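Local coordinates for protein trichothecene 15-O-acetyltransferase TRI3 (Fusarium sporotrichioides, PDB 3FOT) that acetylates the C-15 hydroxyl of trichothecene intermediates as part of the fungal pathway to mycotoxins such as T-2 toxin, at residues D250-Y255 with G410-N415; S257-N262 with N415-Y420; R60-A65 with G456-S461. One frame throughout, in Å; residues are numbered along the deposited sequence.

How the contacts relate
Contacts 1 and 2 follow one another along the same pair of helices, 246-264 and 406-423, and their centres lie 8 Å apart. Contact 1 is buried and mixes apolar packing with a water-bridged polar cluster at the substrate-binding His414; contact 2 continues toward the surface, where aliphatic methyls meet aromatic rings and the shaft of Glu417. The two join through Tyr255 and Glu417. Contact 3 is about 48 Å from both, centre to centre, on the opposite side of the chain's centre. It is partly buried, away from the annotated site, and its chemistry is that of a sheet: backbone hydrogen bonds between strands 53-61 and 457-469 lead, with side-chain packing added around the turn that follows.

Contact 1: residues D250-Y255 with G410-N415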
ATOM      1  N   ASP A 250      27.248   1.689   9.624  1.00 17.27           N
ATOM      2  CA  ASP A 250      27.432   0.238   9.523  1.00 17.86           C
ATOM      3  C   ASP A 250      26.087  -0.472   9.301  1.00 17.25           C
ATOM      4  O   ASP A 250      25.992  -1.401   8.519  1.00 17.28           O
ATOM      5  CB  ASP A 250      28.066  -0.314  10.797  1.00 18.47           C
ATOM      6  CG  ASP A 250      29.524   0.112  10.987  1.00 21.33           C
ATOM      7  OD1 ASP A 250      30.178   0.579  10.031  1.00 21.34           O
ATOM      8  OD2 ASP A 250      30.009  -0.034  12.134  1.00 24.09           O
ATOM      9  N   LYS A 251      25.059  -0.030  10.013  1.00 16.59           N
ATOM     10  CA  LYS A 251      23.738  -0.636   9.907  1.00 16.86           C
ATOM     11  C   LYS A 251      23.156  -0.359   8.507  1.00 16.27           C
ATOM     12  O   LYS A 251      22.549  -1.245   7.895  1.00 15.96           O
ATOM     13  CB  LYS A 251      22.836  -0.043  10.981  1.00 17.52           C
ATOM     14  CG  LYS A 251      21.948  -0.977  11.812  1.00 20.19           C
ATOM     15  CD  LYS A 251      21.967  -2.448  11.511  1.00 21.26           C
ATOM     16  CE  LYS A 251      20.767  -3.118  12.202  1.00 21.97           C
ATOM     17  NZ  LYS A 251      21.074  -4.485  12.743  1.00 23.72           N
ATOM     18  N   CYS A 252      23.352   0.862   7.997  1.00 16.22           N
ATOM     19  CA  CYS A 252      22.946   1.175   6.608  1.00 16.18           C
ATOM     20  C   CYS A 252      23.633   0.273   5.596  1.00 16.87           C
ATOM     21  O   CYS A 252      22.998  -0.234   4.649  1.00 16.99           O
ATOM     22  CB  CYS A 252      23.217   2.647   6.245  1.00 16.48           C
ATOM     23  SG  CYS A 252      22.198   3.807   7.101  1.00 14.87           S
ATOM     24  N   THR A 253      24.937   0.066   5.791  1.00 17.41           N
ATOM     25  CA  THR A 253      25.731  -0.812   4.932  1.00 18.66           C
ATOM     26  C   THR A 253      25.279  -2.281   5.048  1.00 18.23           C
ATOM     27  O   THR A 253      25.295  -3.030   4.058  1.00 18.10           O
ATOM     28  CB  THR A 253      27.233  -0.673   5.279  1.00 19.18           C
ATOM     29  OG1 THR A 253      27.670   0.632   4.901  1.00 20.77           O
ATOM     30  CG2 THR A 253      28.069  -1.706   4.547  1.00 20.84           C
ATOM     31  N   GLU A 254      24.872  -2.692   6.248  1.00 18.38           N
ATOM     32  CA  GLU A 254      24.348  -4.031   6.434  1.00 18.55           C
ATOM     33  C   GLU A 254      23.089  -4.211   5.591  1.00 18.10           C
ATOM     34  O   GLU A 254      22.913  -5.244   4.933  1.00 18.01           O
ATOM     35  CB  GLU A 254      24.008  -4.294   7.897  1.00 18.80           C
ATOM     36  CG  GLU A 254      23.630  -5.744   8.140  1.00 21.80           C
ATOM     37  CD  GLU A 254      23.138  -6.007   9.547  1.00 25.41           C
ATOM     38  OE1 GLU A 254      23.384  -5.172  10.434  1.00 27.54           O
ATOM     39  OE2 GLU A 254      22.512  -7.069   9.761  1.00 27.73           O
ATOM     40  N   TYR A 255      22.222  -3.199   5.599  1.00 17.60           N
ATOM     41  CA  TYR A 255      21.033  -3.259   4.753  1.00 17.77           C
ATOM     42  C   TYR A 255      21.363  -3.252   3.251  1.00 17.56           C
ATOM     43  O   TYR A 255      20.862  -4.100   2.501  1.00 16.30           O
ATOM     44  CB  TYR A 255      19.986  -2.191   5.113  1.00 18.32           C
ATOM     45  CG  TYR A 255      18.798  -2.278   4.170  1.00 18.55           C
ATOM     46  CD1 TYR A 255      17.664  -3.051   4.488  1.00 20.06           C
ATOM     47  CD2 TYR A 255      18.828  -1.653   2.926  1.00 18.72           C
ATOM     48  CE1 TYR A 255      16.574  -3.151   3.577  1.00 18.25           C
ATOM     49  CE2 TYR A 255      17.764  -1.765   2.026  1.00 20.29           C
ATOM     50  CZ  TYR A 255      16.651  -2.516   2.357  1.00 20.79           C
ATOM     51  OH  TYR A 255      15.622  -2.581   1.417  1.00 22.81           O
ATOM     52  N   GLY A 410      16.062   4.047   6.788  1.00 11.66           N
ATOM     53  CA  GLY A 410      15.158   3.779   5.652  1.00 11.95           C
ATOM     54  C   GLY A 410      15.324   4.814   4.561  1.00 11.44           C
ATOM     55  O   GLY A 410      15.477   4.482   3.393  1.00 11.95           O
ATOM     56  N   LEU A 411      15.296   6.084   4.945  1.00 12.22           N
ATOM     57  CA  LEU A 411      15.388   7.167   3.977  1.00 12.59           C
ATOM     58  C   LEU A 411      16.701   7.069   3.209  1.00 12.21           C
ATOM     59  O   LEU A 411      16.739   7.184   1.992  1.00 12.84           O
ATOM     60  CB  LEU A 411      15.260   8.526   4.677  1.00 12.25           C
ATOM     61  CG  LEU A 411      13.939   8.777   5.411  1.00 12.93           C
ATOM     62  CD1 LEU A 411      14.008  10.130   6.119  1.00 15.31           C
ATOM     63  CD2 LEU A 411      12.728   8.702   4.471  1.00 13.48           C
ATOM     64  N   ARG A 412      17.781   6.824   3.939  1.00 12.11           N
ATOM     65  CA  ARG A 412      19.102   6.764   3.332  1.00 12.01           C
ATOM     66  C   ARG A 412      19.289   5.556   2.427  1.00 11.38           C
ATOM     67  O   ARG A 412      19.803   5.672   1.302  1.00 11.05           O
ATOM     68  CB  ARG A 412      20.167   6.782   4.462  1.00 12.37           C
ATOM     69  CG  ARG A 412      21.548   7.006   3.957  1.00 15.35           C
ATOM     70  CD  ARG A 412      22.500   7.134   5.127  1.00 16.20           C
ATOM     71  NE  ARG A 412      23.876   7.308   4.682  1.00 17.80           N
ATOM     72  CZ  ARG A 412      24.942   6.961   5.410  1.00 19.23           C
ATOM     73  NH1 ARG A 412      24.793   6.416   6.609  1.00 15.30           N
ATOM     74  NH2 ARG A 412      26.160   7.149   4.929  1.00 21.40           N
ATOM     75  N   VAL A 413      18.890   4.383   2.905  1.00 11.92           N
ATOM     76  CA  VAL A 413      19.063   3.176   2.113  1.00 12.04           C
ATOM     77  C   VAL A 413      18.095   3.102   0.945  1.00 12.28           C
ATOM     78  O   VAL A 413      18.438   2.537  -0.100  1.00 11.71           O
ATOM     79  CB  VAL A 413      19.018   1.859   2.934  1.00 13.26           C
ATOM     80  CG1 VAL A 413      20.091   1.897   4.056  1.00 12.67           C
ATOM     81  CG2 VAL A 413      17.632   1.578   3.508  1.00 12.23           C
ATOM     82  N   HIS A 414      16.896   3.653   1.118  1.00 12.21           N
ATOM     83  CA  HIS A 414      15.966   3.678  -0.022  1.00 12.17           C
ATOM     84  C   HIS A 414      16.405   4.697  -1.089  1.00 12.07           C
ATOM     85  O   HIS A 414      16.175   4.492  -2.286  1.00 12.61           O
ATOM     86  CB  HIS A 414      14.521   3.929   0.430  1.00 12.47           C
ATOM     87  CG  HIS A 414      13.883   2.771   1.133  1.00 12.76           C
ATOM     88  ND1 HIS A 414      12.879   2.933   2.064  1.00 11.31           N
ATOM     89  CD2 HIS A 414      14.093   1.436   1.035  1.00 12.90           C
ATOM     90  CE1 HIS A 414      12.495   1.749   2.506  1.00 11.91           C
ATOM     91  NE2 HIS A 414      13.212   0.824   1.895  1.00 12.24           N
ATOM     92  N   ASN A 415      17.041   5.791  -0.677  1.00 13.17           N
ATOM     93  CA  ASN A 415      17.698   6.648  -1.680  1.00 13.44           C
ATOM     94  C   ASN A 415      18.692   5.821  -2.525  1.00 14.06           C
ATOM     95  O   ASN A 415      18.732   5.904  -3.764  1.00 14.37           O
ATOM     96  CB  ASN A 415      18.439   7.801  -1.023  1.00 13.94           C
ATOM     97  CG  ASN A 415      17.527   8.933  -0.587  1.00 15.62           C
ATOM     98  OD1 ASN A 415      16.373   9.040  -1.000  1.00 14.47           O
ATOM     99  ND2 ASN A 415      18.071   9.813   0.253  1.00 14.04           N
TER
HETATM  100  O   HOH W   1      12.859  -1.922   2.312  1.00 24.86           O
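Cys252 turns its side chain toward segment 410-415 of helix 406-423 and meets two consecutive residues there, Arg412 and Val413. Its SG lies 3.7 Å from Arg412 NH1, approaching the guanidinium obliquely and without a hydrogen bond. On the other helix, Arg412 runs extended from CG to NE, which carries its planar head past the thiol. That buried head is well supplied with acceptors: NH1 forms a salt bridge with Asp249, while NE and NH2 donate to the backbone carbonyls of Pro10 and Leu9. Cys252 CB rests 3.9 Å from Val413 CG1, and this methyl also lies close to the carbonyl oxygen of Cys252. A small side chain suits a position where the backbones come so close: the CA atoms of Cys252 and Val413 are 6.3 Å apart.

One turn later, Tyr255 reaches across to the same helix. Its CG is anti to the backbone N (chi1 178°), and the ring crosses Val413 obliquely, with CD2 3.5 Å from CG2 of the valine. The branched valine suits this place: CG1 packs on Cys252, while CG2 and CB meet the Tyr255 ring. Beyond it, the phenol OH stops 4.2 Å from His414 NE2, with a water bridging the two. This water is 3.0 Å from Tyr255 OH and 2.8 Å from His414 NE2, lying in the imidazole plane at the ring edge. The same hydroxyl is hydrogen-bonded to Glu417, so a tyrosine serves here as both apolar wall and polar tip.

The segment axes approach to 9.8 Å and cross at -43°. The arrangement is a buried helix-helix packing that borders the acceptor site of this BAHD-superfamily acyltransferase, in which His414 binds 15-deacetylcalonectrin.

Contact 2: residues S257-N262 with N415-Y420; sequences SALVAN and NFEASY
Glu417 lays the whole length of its side chain against Leu259, the two crossing obliquely between the helices. Its CB begins the contact 3.9 Å from Leu259 CD2. CG is anti to the backbone N (chi1 -171°), and it remains against the same methyl, 3.8 Å from CD2. Farther out, the carboxylate carbon CD comes 3.7 Å from Leu259 CD1 and is almost as close to CD2, so the forked end of the leucine covers the glutamate along its shaft. At the tip, OE2 lies 3.8 Å from Leu259 CD1, and OE1 also touches the leucine methyls. Glutamate suits this place because its methylenes pack like an aliphatic chain while OE1 takes a hydrogen bond with the hydroxyl of Tyr255, one turn earlier on the facing helix. Ile39 and Tyr263 also pack on its side chain.

The remaining contacts are looser and mostly apolar. Leu259 CD2 approaches the edge of the Phe416 ring, 4.2 Å from CD2 of the phenylalanine. Val260 CG2 reaches the same ring near its plane, 4.2 Å from Phe416 CE2. Tyr420, one turn beyond Phe416, crosses Val260 obliquely: CG2 of the valine lies near CE1 of the tyrosine ring, while Val260 CG1 meets Tyr420 OH at 4.0 Å. The tyrosine ring also meets that of Tyr263 with the planes nearly parallel. The segment axes are 11.3 Å apart at closest approach, and the long reach of Phe416 and Tyr420, both directed toward the other helix, suits this wider spacing.

The two segments cross at -30° and run broadly in the same direction. This is side-chain packing of two such helices near the protein surface, and its Glu417 edge lies beside His414 of the 15-deacetylcalonectrin site, consistent with a second-shell position.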
ATOM      1  N   SER A 257      24.067  -4.075   1.678  1.00 19.35           N
ATOM      2  CA  SER A 257      24.705  -5.343   1.351  1.00 20.67           C
ATOM      3  C   SER A 257      23.689  -6.475   1.202  1.00 20.18           C
ATOM      4  O   SER A 257      23.751  -7.235   0.227  1.00 20.56           O
ATOM      5  CB  SER A 257      25.778  -5.699   2.379  1.00 21.17           C
ATOM      6  OG  SER A 257      26.881  -4.821   2.220  1.00 23.27           O
ATOM      7  N   ALA A 258      22.743  -6.564   2.144  1.00 19.48           N
ATOM      8  CA  ALA A 258      21.636  -7.534   2.058  1.00 19.31           C
ATOM      9  C   ALA A 258      20.749  -7.314   0.830  1.00 19.53           C
ATOM     10  O   ALA A 258      20.310  -8.279   0.176  1.00 19.24           O
ATOM     11  CB  ALA A 258      20.790  -7.502   3.301  1.00 19.18           C
ATOM     12  N   LEU A 259      20.491  -6.045   0.521  1.00 18.90           N
ATOM     13  CA  LEU A 259      19.702  -5.687  -0.645  1.00 19.16           C
ATOM     14  C   LEU A 259      20.326  -6.204  -1.924  1.00 19.59           C
ATOM     15  O   LEU A 259      19.678  -6.877  -2.727  1.00 18.99           O
ATOM     16  CB  LEU A 259      19.560  -4.166  -0.698  1.00 19.65           C
ATOM     17  CG  LEU A 259      18.798  -3.577  -1.871  1.00 20.88           C
ATOM     18  CD1 LEU A 259      17.327  -4.014  -1.774  1.00 19.47           C
ATOM     19  CD2 LEU A 259      18.925  -2.067  -1.823  1.00 20.63           C
ATOM     20  N   VAL A 260      21.598  -5.885  -2.115  1.00 19.63           N
ATOM     21  CA  VAL A 260      22.291  -6.242  -3.336  1.00 20.99           C
ATOM     22  C   VAL A 260      22.397  -7.751  -3.455  1.00 20.82           C
ATOM     23  O   VAL A 260      22.194  -8.290  -4.540  1.00 21.25           O
ATOM     24  CB  VAL A 260      23.661  -5.563  -3.429  1.00 21.05           C
ATOM     25  CG1 VAL A 260      24.360  -5.901  -4.765  1.00 21.79           C
ATOM     26  CG2 VAL A 260      23.473  -4.051  -3.324  1.00 22.20           C
ATOM     27  N   ALA A 261      22.692  -8.427  -2.343  1.00 20.82           N
ATOM     28  CA  ALA A 261      22.768  -9.887  -2.326  1.00 21.47           C
ATOM     29  C   ALA A 261      21.425 -10.551  -2.590  1.00 21.78           C
ATOM     30  O   ALA A 261      21.382 -11.605  -3.228  1.00 22.29           O
ATOM     31  CB  ALA A 261      23.367 -10.412  -1.016  1.00 21.38           C
ATOM     32  N   ASN A 262      20.346  -9.957  -2.082  1.00 21.29           N
ATOM     33  CA  ASN A 262      19.004 -10.473  -2.367  1.00 21.52           C
ATOM     34  C   ASN A 262      18.702 -10.430  -3.867  1.00 21.39           C
ATOM     35  O   ASN A 262      18.041 -11.325  -4.379  1.00 21.26           O
ATOM     36  CB  ASN A 262      17.915  -9.753  -1.565  1.00 21.07           C
ATOM     37  CG  ASN A 262      16.511 -10.318  -1.835  1.00 22.40           C
ATOM     38  OD1 ASN A 262      16.272 -11.501  -1.646  1.00 24.36           O
ATOM     39  ND2 ASN A 262      15.591  -9.465  -2.285  1.00 20.80           N
ATOM     40  N   ASN A 415      17.041   5.791  -0.677  1.00 13.17           N
ATOM     41  CA  ASN A 415      17.698   6.648  -1.680  1.00 13.44           C
ATOM     42  C   ASN A 415      18.692   5.821  -2.525  1.00 14.06           C
ATOM     43  O   ASN A 415      18.732   5.904  -3.764  1.00 14.37           O
ATOM     44  CB  ASN A 415      18.439   7.801  -1.023  1.00 13.94           C
ATOM     45  CG  ASN A 415      17.527   8.933  -0.587  1.00 15.62           C
ATOM     46  OD1 ASN A 415      16.373   9.040  -1.000  1.00 14.47           O
ATOM     47  ND2 ASN A 415      18.071   9.813   0.253  1.00 14.04           N
ATOM     48  N   PHE A 416      19.482   5.007  -1.840  1.00 14.47           N
ATOM     49  CA  PHE A 416      20.433   4.138  -2.526  1.00 14.85           C
ATOM     50  C   PHE A 416      19.717   3.140  -3.452  1.00 14.23           C
ATOM     51  O   PHE A 416      20.114   2.928  -4.601  1.00 14.31           O
ATOM     52  CB  PHE A 416      21.331   3.417  -1.523  1.00 15.42           C
ATOM     53  CG  PHE A 416      22.167   2.341  -2.151  1.00 17.14           C
ATOM     54  CD1 PHE A 416      23.370   2.665  -2.780  1.00 18.14           C
ATOM     55  CD2 PHE A 416      21.721   1.013  -2.177  1.00 17.49           C
ATOM     56  CE1 PHE A 416      24.140   1.656  -3.404  1.00 19.44           C
ATOM     57  CE2 PHE A 416      22.473   0.015  -2.795  1.00 18.77           C
ATOM     58  CZ  PHE A 416      23.694   0.341  -3.400  1.00 17.85           C
ATOM     59  N   GLU A 417      18.646   2.542  -2.941  1.00 13.60           N
ATOM     60  CA  GLU A 417      17.900   1.554  -3.699  1.00 13.03           C
ATOM     61  C   GLU A 417      17.318   2.131  -5.007  1.00 12.86           C
ATOM     62  O   GLU A 417      17.364   1.484  -6.076  1.00 12.15           O
ATOM     63  CB  GLU A 417      16.801   1.000  -2.799  1.00 12.80           C
ATOM     64  CG  GLU A 417      16.070  -0.177  -3.369  1.00 14.32           C
ATOM     65  CD  GLU A 417      15.293  -0.925  -2.302  1.00 16.10           C
ATOM     66  OE1 GLU A 417      15.517  -0.691  -1.086  1.00 16.01           O
ATOM     67  OE2 GLU A 417      14.466  -1.765  -2.696  1.00 18.59           O
ATOM     68  N   ALA A 418      16.798   3.351  -4.933  1.00 12.79           N
ATOM     69  CA  ALA A 418      16.269   4.044  -6.112  1.00 12.58           C
ATOM     70  C   ALA A 418      17.346   4.236  -7.181  1.00 13.23           C
ATOM     71  O   ALA A 418      17.133   3.966  -8.381  1.00 12.73           O
ATOM     72  CB  ALA A 418      15.673   5.389  -5.697  1.00 13.31           C
ATOM     73  N   SER A 419      18.525   4.655  -6.731  1.00 13.91           N
ATOM     74  CA  SER A 419      19.669   4.826  -7.623  1.00 14.46           C
ATOM     75  C   SER A 419      20.122   3.505  -8.229  1.00 14.11           C
ATOM     76  O   SER A 419      20.427   3.438  -9.442  1.00 14.26           O
ATOM     77  CB  SER A 419      20.810   5.459  -6.841  1.00 15.45           C
ATOM     78  OG  SER A 419      20.619   6.856  -6.802  1.00 20.25           O
ATOM     79  N   TYR A 420      20.131   2.451  -7.408  1.00 14.26           N
ATOM     80  CA  TYR A 420      20.464   1.088  -7.880  1.00 14.62           C
ATOM     81  C   TYR A 420      19.476   0.633  -8.960  1.00 14.67           C
ATOM     82  O   TYR A 420      19.868   0.111 -10.021  1.00 14.33           O
ATOM     83  CB  TYR A 420      20.473   0.083  -6.716  1.00 15.45           C
ATOM     84  CG  TYR A 420      20.996  -1.285  -7.098  1.00 15.77           C
ATOM     85  CD1 TYR A 420      22.337  -1.616  -6.905  1.00 17.78           C
ATOM     86  CD2 TYR A 420      20.155  -2.244  -7.660  1.00 18.18           C
ATOM     87  CE1 TYR A 420      22.826  -2.870  -7.266  1.00 18.82           C
ATOM     88  CE2 TYR A 420      20.629  -3.497  -8.033  1.00 19.34           C
ATOM     89  CZ  TYR A 420      21.966  -3.807  -7.820  1.00 18.97           C
ATOM     90  OH  TYR A 420      22.421  -5.046  -8.188  1.00 19.36           O
TER

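Contact 3: residues R60-A65 with G456-S461; sequences RNIAPA and GENVLS
Arg60 and Ser461 form an antiparallel hydrogen-bonded pair. Arg60 N donates to Ser461 O at 2.9 Å, and Ser461 N returns the bond to Arg60 O, also at 2.9 Å. The arginine side chain finds its partners beyond the pair: NE forms a salt bridge with Glu463, and NH1 donates to the carbonyl of Asp175. Asn61 and Leu460 follow as a non-hydrogen-bonded pair; the backbone of Asn61 bonds outward to Asp175 and Ala176, and those of Val459 and Leu460 both bond to Ile450.

Regular pairing then gives way to a turn. Ile62 N donates to Val459 O at 2.9 Å, from a position tilted 34° out of the carbonyl plane. Ala63 N also lies near that oxygen, but the angle is too poor for a bond; it is satisfied instead by Asn61 OD1 at 3.0 Å. Asparagine suits this Asx turn, since its short side chain brings OD1 to the N-H two residues on, while ND2 makes weak bonds to the carbonyls of Ile172 and Pro173. Next comes Pro64, which has no N-H to satisfy.

Side chains add packing: Ile62 CD1 meets the aliphatic CB of Asn458 at 3.4 Å, the amide oxygen of that asparagine being held by Lys451, and Ala63 CB rests 3.9 Å from Val459 CG1.

Val459 and Leu460 together face Ile450 of strand 449-452, forming a classic beta bulge in a mixed sheet, where strand 53-61 ends in an Asx turn.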
ATOM      1  N   ARG A  60     -22.355  -2.076  -0.308  1.00 10.25           N
ATOM      2  CA  ARG A  60     -23.740  -2.492  -0.522  1.00 11.77           C
ATOM      3  C   ARG A  60     -24.669  -1.361  -0.076  1.00 10.78           C
ATOM      4  O   ARG A  60     -24.474  -0.769   0.979  1.00  9.59           O
ATOM      5  CB  ARG A  60     -24.045  -3.764   0.258  1.00 11.21           C
ATOM      6  CG  ARG A  60     -25.433  -4.304  -0.013  1.00 14.26           C
ATOM      7  CD  ARG A  60     -25.651  -5.741   0.495  1.00 16.31           C
ATOM      8  NE  ARG A  60     -24.584  -6.680   0.116  0.50 17.79           N
ATOM      9  CZ  ARG A  60     -24.496  -7.341  -1.040  0.50 18.87           C
ATOM     10  NH1 ARG A  60     -25.414  -7.200  -1.991  0.50 17.75           N
ATOM     11  NH2 ARG A  60     -23.479  -8.172  -1.245  0.50 18.88           N
ATOM     12  N   ASN A  61     -25.694  -1.091  -0.875  1.00 10.37           N
ATOM     13  CA  ASN A  61     -26.698  -0.122  -0.524  1.00 10.61           C
ATOM     14  C   ASN A  61     -27.572  -0.661   0.614  1.00 11.86           C
ATOM     15  O   ASN A  61     -28.396  -1.567   0.403  1.00 13.49           O
ATOM     16  CB  ASN A  61     -27.561   0.239  -1.737  1.00 10.77           C
ATOM     17  CG  ASN A  61     -28.673   1.221  -1.376  1.00 11.63           C
ATOM     18  OD1 ASN A  61     -28.708   1.731  -0.253  1.00 12.35           O
ATOM     19  ND2 ASN A  61     -29.543   1.529  -2.337  1.00 12.70           N
ATOM     20  N   ILE A  62     -27.357  -0.150   1.820  1.00 11.55           N
ATOM     21  CA  ILE A  62     -28.169  -0.570   2.971  1.00 12.65           C
ATOM     22  C   ILE A  62     -28.996   0.583   3.517  1.00 13.14           C
ATOM     23  O   ILE A  62     -29.504   0.543   4.643  1.00 13.74           O
ATOM     24  CB  ILE A  62     -27.334  -1.219   4.097  1.00 12.93           C
ATOM     25  CG1 ILE A  62     -26.228  -0.271   4.600  1.00 12.84           C
ATOM     26  CG2 ILE A  62     -26.784  -2.555   3.624  1.00 14.25           C
ATOM     27  CD1 ILE A  62     -25.739  -0.618   6.018  1.00 16.63           C
ATOM     28  N   ALA A  63     -29.128   1.619   2.702  1.00 13.70           N
ATOM     29  CA  ALA A  63     -29.768   2.841   3.115  1.00 13.39           C
ATOM     30  C   ALA A  63     -31.273   2.666   3.390  1.00 14.38           C
ATOM     31  O   ALA A  63     -31.894   1.704   2.894  1.00 13.46           O
ATOM     32  CB  ALA A  63     -29.547   3.907   2.056  1.00 14.15           C
ATOM     33  N   PRO A  64     -31.852   3.614   4.157  1.00 14.81           N
ATOM     34  CA  PRO A  64     -33.308   3.649   4.310  1.00 15.60           C
ATOM     35  C   PRO A  64     -33.909   3.715   2.912  1.00 16.35           C
ATOM     36  O   PRO A  64     -33.306   4.305   2.009  1.00 15.38           O
ATOM     37  CB  PRO A  64     -33.571   4.972   5.042  1.00 15.70           C
ATOM     38  CG  PRO A  64     -32.276   5.374   5.684  1.00 16.35           C
ATOM     39  CD  PRO A  64     -31.171   4.720   4.855  1.00 15.13           C
ATOM     40  N   ALA A  65     -35.081   3.119   2.723  1.00 16.31           N
ATOM     41  CA  ALA A  65     -35.706   3.087   1.390  1.00 16.91           C
ATOM     42  C   ALA A  65     -35.891   4.484   0.781  1.00 16.66           C
ATOM     43  O   ALA A  65     -35.808   4.662  -0.445  1.00 17.37           O
ATOM     44  CB  ALA A  65     -37.043   2.369   1.471  1.00 16.69           C
ATOM     45  N   GLY A 456     -27.108   9.767  11.480  1.00 13.66           N
ATOM     46  CA  GLY A 456     -26.482   8.535  11.937  1.00 13.67           C
ATOM     47  C   GLY A 456     -26.903   7.269  11.191  1.00 13.51           C
ATOM     48  O   GLY A 456     -26.456   6.178  11.531  1.00 14.62           O
ATOM     49  N   GLU A 457     -27.746   7.411  10.178  1.00 13.50           N
ATOM     50  CA  GLU A 457     -28.252   6.259   9.419  0.50 13.45           C
ATOM     51  C   GLU A 457     -27.186   5.679   8.500  1.00 12.55           C
ATOM     52  O   GLU A 457     -26.499   6.418   7.791  1.00 12.13           O
ATOM     53  CB  GLU A 457     -29.472   6.658   8.582  0.50 13.51           C
ATOM     54  CG  GLU A 457     -30.712   7.003   9.403  0.50 13.84           C
ATOM     55  CD  GLU A 457     -31.811   7.606   8.550  0.50 14.88           C
ATOM     56  OE1 GLU A 457     -31.543   8.606   7.843  0.50 16.88           O
ATOM     57  OE2 GLU A 457     -32.939   7.073   8.580  0.50 18.33           O
ATOM     58  N   ASN A 458     -27.061   4.355   8.512  1.00 12.45           N
ATOM     59  CA  ASN A 458     -26.153   3.686   7.584  1.00 12.41           C
ATOM     60  C   ASN A 458     -26.724   3.834   6.198  1.00 11.64           C
ATOM     61  O   ASN A 458     -27.949   3.720   6.001  1.00 11.21           O
ATOM     62  CB  ASN A 458     -26.028   2.199   7.921  1.00 12.56           C
ATOM     63  CG  ASN A 458     -25.203   1.942   9.144  1.00 13.60           C
ATOM     64  OD1 ASN A 458     -24.345   2.734   9.519  1.00 14.44           O
ATOM     65  ND2 ASN A 458     -25.458   0.798   9.787  1.00 15.88           N
ATOM     66  N   VAL A 459     -25.838   4.079   5.238  1.00 10.45           N
ATOM     67  CA  VAL A 459     -26.221   4.261   3.863  1.00 10.10           C
ATOM     68  C   VAL A 459     -25.528   3.214   2.978  1.00  9.36           C
ATOM     69  O   VAL A 459     -26.192   2.512   2.216  1.00  8.92           O
ATOM     70  CB  VAL A 459     -25.891   5.686   3.390  1.00 10.49           C
ATOM     71  CG1 VAL A 459     -26.127   5.821   1.917  1.00 10.65           C
ATOM     72  CG2 VAL A 459     -26.776   6.735   4.181  1.00 10.20           C
ATOM     73  N   LEU A 460     -24.210   3.096   3.101  1.00  8.29           N
ATOM     74  CA  LEU A 460     -23.473   2.080   2.328  1.00  9.10           C
ATOM     75  C   LEU A 460     -22.624   1.245   3.263  1.00  9.26           C
ATOM     76  O   LEU A 460     -21.913   1.782   4.098  1.00 10.02           O
ATOM     77  CB  LEU A 460     -22.606   2.730   1.233  1.00  9.23           C
ATOM     78  CG  LEU A 460     -23.430   3.350   0.090  1.00 11.61           C
ATOM     79  CD1 LEU A 460     -22.599   4.449  -0.607  1.00 14.22           C
ATOM     80  CD2 LEU A 460     -23.826   2.306  -0.902  1.00 13.70           C
ATOM     81  N   SER A 461     -22.733  -0.071   3.145  1.00  9.48           N
ATOM     82  CA  SER A 461     -21.917  -0.973   3.962  1.00 10.16           C
ATOM     83  C   SER A 461     -20.632  -1.248   3.210  1.00  9.08           C
ATOM     84  O   SER A 461     -20.678  -1.555   2.002  1.00  9.29           O
ATOM     85  CB  SER A 461     -22.642  -2.303   4.160  1.00 11.25           C
ATOM     86  OG  SER A 461     -21.858  -3.109   5.037  1.00 15.37           O
TER